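Local coordinates for conserved hypothetical protein (Caulobacter vibrioides, PDB 1XFJ), which probably acts as a purine nucleoside phosphorylase of the YfiH/LACC1 family, splitting inosine and methylthioadenosine with phosphate and deaminating adenosine, at residues Phe182-Phe192 with Phe204-Arg213. Numbering follows the deposited sequence.
Sequences FEADCPGSGRF and FDLPAFVLDR
The Asp212 carboxylate is gripped by two arginines, one from each segment. Arg191 NH2 reaches across to Asp212 OD1 at 2.8 Å in a salt bridge, with the guanidinium and carboxylate planes 84° apart. Arg213 takes the other oxygen: its NH2 lies 2.9 Å from Asp212 OD2, on the syn side. The shared carboxylate probably offsets the like charges of the two arginines. Cys186 SG sits over one face of the Arg213 guanidinium and also meets the edge of the Phe209 ring.

The Phe192 ring lies between Arg191 CG, from its own segment, and Phe209 CA, from helix 206-216. Phe209 CA is 4.0 Å from the centroid of the Phe192 ring in a CH-pi contact. Phe192 CD1 touches Ala208 CB at 3.6 Å, and Phe192 CZ touches Asp212 CB. The Phe192 carbonyl O accepts a hydrogen bond from Asp205 N at 2.8 Å. Asp205 then caps helix 206-216, its OD1 accepting from Ala208 N.

Deeper in, the rings meet edge to face in sequence. Phe204 turns its edge to the face of Phe182. Phe182 in turn points its edge at the face of Phe209, with planes at 79°. Phe209, with CG anti to the backbone N (chi1 -180°), sends its own edge toward the face of Phe192 in an offset edge-to-face pair. Phe178 and helix 134-139 pack against this group.

The contact joins the end of helix 176-185 and the following turn to the N-capped start of helix 206-216. The arrangement is an aromatic cluster flanked by an Arg191-Asp212-Arg213 salt-bridge network.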
ATOM      1  N   PHE A 182      -2.262 -20.849   1.277  1.00  4.29           N
ATOM      2  CA  PHE A 182      -2.677 -20.103   2.461  1.00  4.64           C
ATOM      3  C   PHE A 182      -3.172 -21.010   3.581  1.00  3.63           C
ATOM      4  O   PHE A 182      -2.829 -20.811   4.745  1.00  4.59           O
ATOM      5  CB  PHE A 182      -3.773 -19.091   2.113  1.00  6.19           C
ATOM      6  CG  PHE A 182      -3.241 -17.766   1.651  1.00  5.75           C
ATOM      7  CD1 PHE A 182      -2.691 -17.625   0.382  1.00  6.19           C
ATOM      8  CD2 PHE A 182      -3.241 -16.672   2.510  1.00  4.74           C
ATOM      9  CE1 PHE A 182      -2.136 -16.414  -0.029  1.00  5.65           C
ATOM     10  CE2 PHE A 182      -2.689 -15.453   2.110  1.00  5.76           C
ATOM     11  CZ  PHE A 182      -2.134 -15.326   0.839  1.00  6.09           C
ATOM     12  N   GLU A 183      -3.986 -22.002   3.235  1.00  4.21           N
ATOM     13  CA  GLU A 183      -4.513 -22.907   4.248  1.00  4.49           C
ATOM     14  C   GLU A 183      -3.406 -23.685   4.943  1.00  6.03           C
ATOM     15  O   GLU A 183      -3.479 -23.949   6.145  1.00  4.07           O
ATOM     16  CB  GLU A 183      -5.513 -23.885   3.629  1.00  3.94           C
ATOM     17  CG  GLU A 183      -6.768 -23.219   3.085  1.00  5.44           C
ATOM     18  CD  GLU A 183      -7.847 -24.219   2.720  1.00  4.75           C
ATOM     19  OE1 GLU A 183      -7.516 -25.252   2.102  1.00  3.99           O
ATOM     20  OE2 GLU A 183      -9.027 -23.968   3.042  1.00  5.03           O
ATOM     21  N   ALA A 184      -2.377 -24.042   4.185  1.00  6.06           N
ATOM     22  CA  ALA A 184      -1.257 -24.799   4.724  1.00  6.94           C
ATOM     23  C   ALA A 184      -0.248 -23.936   5.477  1.00  8.35           C
ATOM     24  O   ALA A 184       0.176 -24.288   6.579  1.00  8.94           O
ATOM     25  CB  ALA A 184      -0.553 -25.552   3.594  1.00  7.87           C
ATOM     26  N   ASP A 185       0.131 -22.806   4.888  1.00  9.91           N
ATOM     27  CA  ASP A 185       1.121 -21.923   5.500  1.00 10.43           C
ATOM     28  C   ASP A 185       0.612 -20.989   6.590  1.00 11.67           C
ATOM     29  O   ASP A 185       1.374 -20.598   7.473  1.00 12.57           O
ATOM     30  CB  ASP A 185       1.819 -21.092   4.422  1.00 12.03           C
ATOM     31  CG  ASP A 185       2.588 -21.946   3.438  1.00 14.94           C
ATOM     32  OD1 ASP A 185       2.692 -23.169   3.666  1.00 15.39           O
ATOM     33  OD2 ASP A 185       3.092 -21.395   2.438  1.00 16.67           O
ATOM     34  N   CYS A 186      -0.663 -20.620   6.527  1.00 10.46           N
ATOM     35  CA  CYS A 186      -1.233 -19.732   7.532  1.00 10.84           C
ATOM     36  C   CYS A 186      -2.521 -20.332   8.079  1.00 11.21           C
ATOM     37  O   CYS A 186      -3.615 -20.033   7.605  1.00  7.50           O
ATOM     38  CB  CYS A 186      -1.513 -18.348   6.935  1.00 11.40           C
ATOM     39  SG  CYS A 186      -1.934 -17.089   8.173  1.00 12.87           S
ATOM     40  N   PRO A 187      -2.396 -21.197   9.092  1.00 12.58           N
ATOM     41  CA  PRO A 187      -3.534 -21.864   9.729  1.00 12.31           C
ATOM     42  C   PRO A 187      -4.722 -20.949  10.009  1.00 10.21           C
ATOM     43  O   PRO A 187      -4.573 -19.880  10.607  1.00 10.60           O
ATOM     44  CB  PRO A 187      -2.921 -22.421  11.008  1.00 13.21           C
ATOM     45  CG  PRO A 187      -1.549 -22.798  10.562  1.00 14.29           C
ATOM     46  CD  PRO A 187      -1.131 -21.591   9.743  1.00 13.66           C
ATOM     47  N   GLY A 188      -5.898 -21.375   9.558  1.00  9.47           N
ATOM     48  CA  GLY A 188      -7.109 -20.605   9.785  1.00  7.87           C
ATOM     49  C   GLY A 188      -7.427 -19.536   8.757  1.00  6.25           C
ATOM     50  O   GLY A 188      -8.492 -18.919   8.818  1.00  5.84           O
ATOM     51  N   SER A 189      -6.523 -19.318   7.809  1.00  5.27           N
ATOM     52  CA  SER A 189      -6.736 -18.297   6.790  1.00  4.55           C
ATOM     53  C   SER A 189      -7.778 -18.712   5.764  1.00  5.34           C
ATOM     54  O   SER A 189      -8.147 -17.924   4.899  1.00  3.57           O
ATOM     55  CB  SER A 189      -5.421 -17.980   6.074  1.00  7.47           C
ATOM     56  OG  SER A 189      -4.931 -19.122   5.393  1.00  6.53           O
ATOM     57  N   GLY A 190      -8.246 -19.954   5.860  1.00  5.12           N
ATOM     58  CA  GLY A 190      -9.244 -20.429   4.917  1.00  5.22           C
ATOM     59  C   GLY A 190     -10.549 -19.663   5.014  1.00  6.01           C
ATOM     60  O   GLY A 190     -11.369 -19.706   4.095  1.00  4.33           O
ATOM     61  N   ARG A 191     -10.741 -18.957   6.125  1.00  4.50           N
ATOM     62  CA  ARG A 191     -11.960 -18.185   6.341  1.00  5.20           C
ATOM     63  C   ARG A 191     -12.005 -16.913   5.491  1.00  6.84           C
ATOM     64  O   ARG A 191     -13.044 -16.246   5.407  1.00  5.37           O
ATOM     65  CB  ARG A 191     -12.105 -17.829   7.827  1.00  8.00           C
ATOM     66  CG  ARG A 191     -11.035 -16.899   8.393  1.00  8.74           C
ATOM     67  CD  ARG A 191     -11.325 -16.629   9.869  1.00 12.92           C
ATOM     68  NE  ARG A 191     -10.494 -15.578  10.458  1.00 15.62           N
ATOM     69  CZ  ARG A 191      -9.214 -15.717  10.791  1.00 19.01           C
ATOM     70  NH1 ARG A 191      -8.590 -16.872  10.598  1.00 19.92           N
ATOM     71  NH2 ARG A 191      -8.558 -14.697  11.329  1.00 18.53           N
ATOM     72  N   PHE A 192     -10.883 -16.586   4.857  1.00  5.36           N
ATOM     73  CA  PHE A 192     -10.805 -15.398   4.013  1.00  6.76           C
ATOM     74  C   PHE A 192     -11.016 -15.748   2.545  1.00  7.11           C
ATOM     75  O   PHE A 192     -10.758 -14.936   1.652  1.00  7.71           O
ATOM     76  CB  PHE A 192      -9.455 -14.709   4.211  1.00  5.60           C
ATOM     77  CG  PHE A 192      -9.241 -14.210   5.609  1.00  6.30           C
ATOM     78  CD1 PHE A 192     -10.041 -13.196   6.124  1.00  6.48           C
ATOM     79  CD2 PHE A 192      -8.271 -14.779   6.425  1.00  6.48           C
ATOM     80  CE1 PHE A 192      -9.878 -12.757   7.432  1.00  6.46           C
ATOM     81  CE2 PHE A 192      -8.100 -14.346   7.736  1.00  5.64           C
ATOM     82  CZ  PHE A 192      -8.905 -13.334   8.240  1.00  5.39           C
ATOM     83  N   PHE A 204     -10.598 -14.418  -2.919  1.00  6.01           N
ATOM     84  CA  PHE A 204      -9.799 -14.160  -1.730  1.00  5.37           C
ATOM     85  C   PHE A 204     -10.062 -12.754  -1.213  1.00  6.77           C
ATOM     86  O   PHE A 204     -10.096 -11.794  -1.984  1.00  6.36           O
ATOM     87  CB  PHE A 204      -8.314 -14.324  -2.057  1.00  6.31           C
ATOM     88  CG  PHE A 204      -7.395 -14.058  -0.896  1.00  5.94           C
ATOM     89  CD1 PHE A 204      -7.543 -14.750   0.303  1.00  6.66           C
ATOM     90  CD2 PHE A 204      -6.350 -13.145  -1.018  1.00  7.35           C
ATOM     91  CE1 PHE A 204      -6.662 -14.538   1.359  1.00  6.61           C
ATOM     92  CE2 PHE A 204      -5.463 -12.928   0.035  1.00  6.39           C
ATOM     93  CZ  PHE A 204      -5.619 -13.626   1.224  1.00  6.74           C
ATOM     94  N   ASP A 205     -10.256 -12.649   0.097  1.00  5.82           N
ATOM     95  CA  ASP A 205     -10.513 -11.366   0.742  1.00  4.74           C
ATOM     96  C   ASP A 205      -9.186 -10.835   1.284  1.00  3.98           C
ATOM     97  O   ASP A 205      -8.859 -11.027   2.453  1.00  3.10           O
ATOM     98  CB  ASP A 205     -11.513 -11.552   1.890  1.00  3.69           C
ATOM     99  CG  ASP A 205     -12.095 -10.239   2.377  1.00  7.72           C
ATOM    100  OD1 ASP A 205     -11.439  -9.193   2.187  1.00  4.05           O
ATOM    101  OD2 ASP A 205     -13.205 -10.253   2.961  1.00  6.16           O
ATOM    102  N   LEU A 206      -8.424 -10.168   0.422  1.00  3.06           N
ATOM    103  CA  LEU A 206      -7.129  -9.622   0.807  1.00  3.91           C
ATOM    104  C   LEU A 206      -7.199  -8.609   1.949  1.00  4.23           C
ATOM    105  O   LEU A 206      -6.493  -8.747   2.947  1.00  3.27           O
ATOM    106  CB  LEU A 206      -6.451  -8.981  -0.411  1.00  4.28           C
ATOM    107  CG  LEU A 206      -5.055  -8.397  -0.184  1.00  4.51           C
ATOM    108  CD1 LEU A 206      -4.085  -9.491   0.226  1.00  5.97           C
ATOM    109  CD2 LEU A 206      -4.584  -7.725  -1.463  1.00  4.16           C
ATOM    110  N   PRO A 207      -8.045  -7.573   1.822  1.00  4.01           N
ATOM    111  CA  PRO A 207      -8.102  -6.606   2.923  1.00  3.45           C
ATOM    112  C   PRO A 207      -8.428  -7.246   4.272  1.00  3.54           C
ATOM    113  O   PRO A 207      -7.859  -6.872   5.294  1.00  3.62           O
ATOM    114  CB  PRO A 207      -9.160  -5.603   2.454  1.00  4.73           C
ATOM    115  CG  PRO A 207     -10.024  -6.410   1.530  1.00  3.72           C
ATOM    116  CD  PRO A 207      -9.013  -7.228   0.769  1.00  4.70           C
ATOM    117  N   ALA A 208      -9.331  -8.219   4.282  1.00  3.60           N
ATOM    118  CA  ALA A 208      -9.679  -8.867   5.539  1.00  3.05           C
ATOM    119  C   ALA A 208      -8.479  -9.641   6.074  1.00  4.23           C
ATOM    120  O   ALA A 208      -8.237  -9.674   7.284  1.00  3.07           O
ATOM    121  CB  ALA A 208     -10.876  -9.793   5.347  1.00  4.34           C
ATOM    122  N   PHE A 209      -7.716 -10.257   5.178  1.00  3.03           N
ATOM    123  CA  PHE A 209      -6.546 -11.011   5.608  1.00  3.04           C
ATOM    124  C   PHE A 209      -5.499 -10.060   6.180  1.00  4.35           C
ATOM    125  O   PHE A 209      -4.867 -10.356   7.191  1.00  4.72           O
ATOM    126  CB  PHE A 209      -5.928 -11.787   4.449  1.00  3.05           C
ATOM    127  CG  PHE A 209      -4.718 -12.582   4.846  1.00  3.14           C
ATOM    128  CD1 PHE A 209      -4.848 -13.710   5.650  1.00  4.72           C
ATOM    129  CD2 PHE A 209      -3.444 -12.178   4.461  1.00  4.31           C
ATOM    130  CE1 PHE A 209      -3.727 -14.425   6.068  1.00  4.26           C
ATOM    131  CE2 PHE A 209      -2.315 -12.885   4.873  1.00  4.14           C
ATOM    132  CZ  PHE A 209      -2.457 -14.010   5.679  1.00  4.73           C
ATOM    133  N   VAL A 210      -5.314  -8.920   5.522  1.00  4.26           N
ATOM    134  CA  VAL A 210      -4.347  -7.932   5.986  1.00  3.92           C
ATOM    135  C   VAL A 210      -4.770  -7.358   7.341  1.00  5.47           C
ATOM    136  O   VAL A 210      -3.925  -7.091   8.197  1.00  3.02           O
ATOM    137  CB  VAL A 210      -4.193  -6.794   4.961  1.00  3.37           C
ATOM    138  CG1 VAL A 210      -3.259  -5.721   5.497  1.00  4.44           C
ATOM    139  CG2 VAL A 210      -3.645  -7.358   3.653  1.00  5.06           C
ATOM    140  N   LEU A 211      -6.073  -7.164   7.534  1.00  4.44           N
ATOM    141  CA  LEU A 211      -6.564  -6.647   8.812  1.00  5.49           C
ATOM    142  C   LEU A 211      -6.264  -7.678   9.896  1.00  5.61           C
ATOM    143  O   LEU A 211      -5.961  -7.323  11.037  1.00  4.87           O
ATOM    144  CB  LEU A 211      -8.068  -6.364   8.744  1.00  3.12           C
ATOM    145  CG  LEU A 211      -8.465  -5.087   7.989  1.00  4.77           C
ATOM    146  CD1 LEU A 211      -9.973  -5.053   7.781  1.00  4.53           C
ATOM    147  CD2 LEU A 211      -8.002  -3.859   8.769  1.00  4.56           C
ATOM    148  N   ASP A 212      -6.333  -8.956   9.528  1.00  4.49           N
ATOM    149  CA  ASP A 212      -6.041 -10.036  10.466  1.00  6.49           C
ATOM    150  C   ASP A 212      -4.557  -9.995  10.840  1.00  6.24           C
ATOM    151  O   ASP A 212      -4.191 -10.243  11.989  1.00  7.51           O
ATOM    152  CB  ASP A 212      -6.371 -11.397   9.842  1.00  7.67           C
ATOM    153  CG  ASP A 212      -5.898 -12.565  10.698  1.00  9.97           C
ATOM    154  OD1 ASP A 212      -6.511 -12.826  11.753  1.00 11.40           O
ATOM    155  OD2 ASP A 212      -4.905 -13.217  10.315  1.00 12.42           O
ATOM    156  N   ARG A 213      -3.706  -9.685   9.865  1.00  4.86           N
ATOM    157  CA  ARG A 213      -2.272  -9.610  10.118  1.00  5.28           C
ATOM    158  C   ARG A 213      -1.978  -8.453  11.071  1.00  4.73           C
ATOM    159  O   ARG A 213      -1.138  -8.572  11.966  1.00  5.35           O
ATOM    160  CB  ARG A 213      -1.496  -9.421   8.809  1.00  5.13           C
ATOM    161  CG  ARG A 213      -1.555 -10.607   7.847  1.00  4.46           C
ATOM    162  CD  ARG A 213      -0.913 -11.859   8.435  1.00  7.58           C
ATOM    163  NE  ARG A 213      -1.779 -12.538   9.398  1.00  9.37           N
ATOM    164  CZ  ARG A 213      -1.394 -13.567  10.147  1.00 12.48           C
ATOM    165  NH1 ARG A 213      -0.154 -14.034  10.047  1.00 13.25           N
ATOM    166  NH2 ARG A 213      -2.245 -14.136  10.991  1.00 14.35           N
TER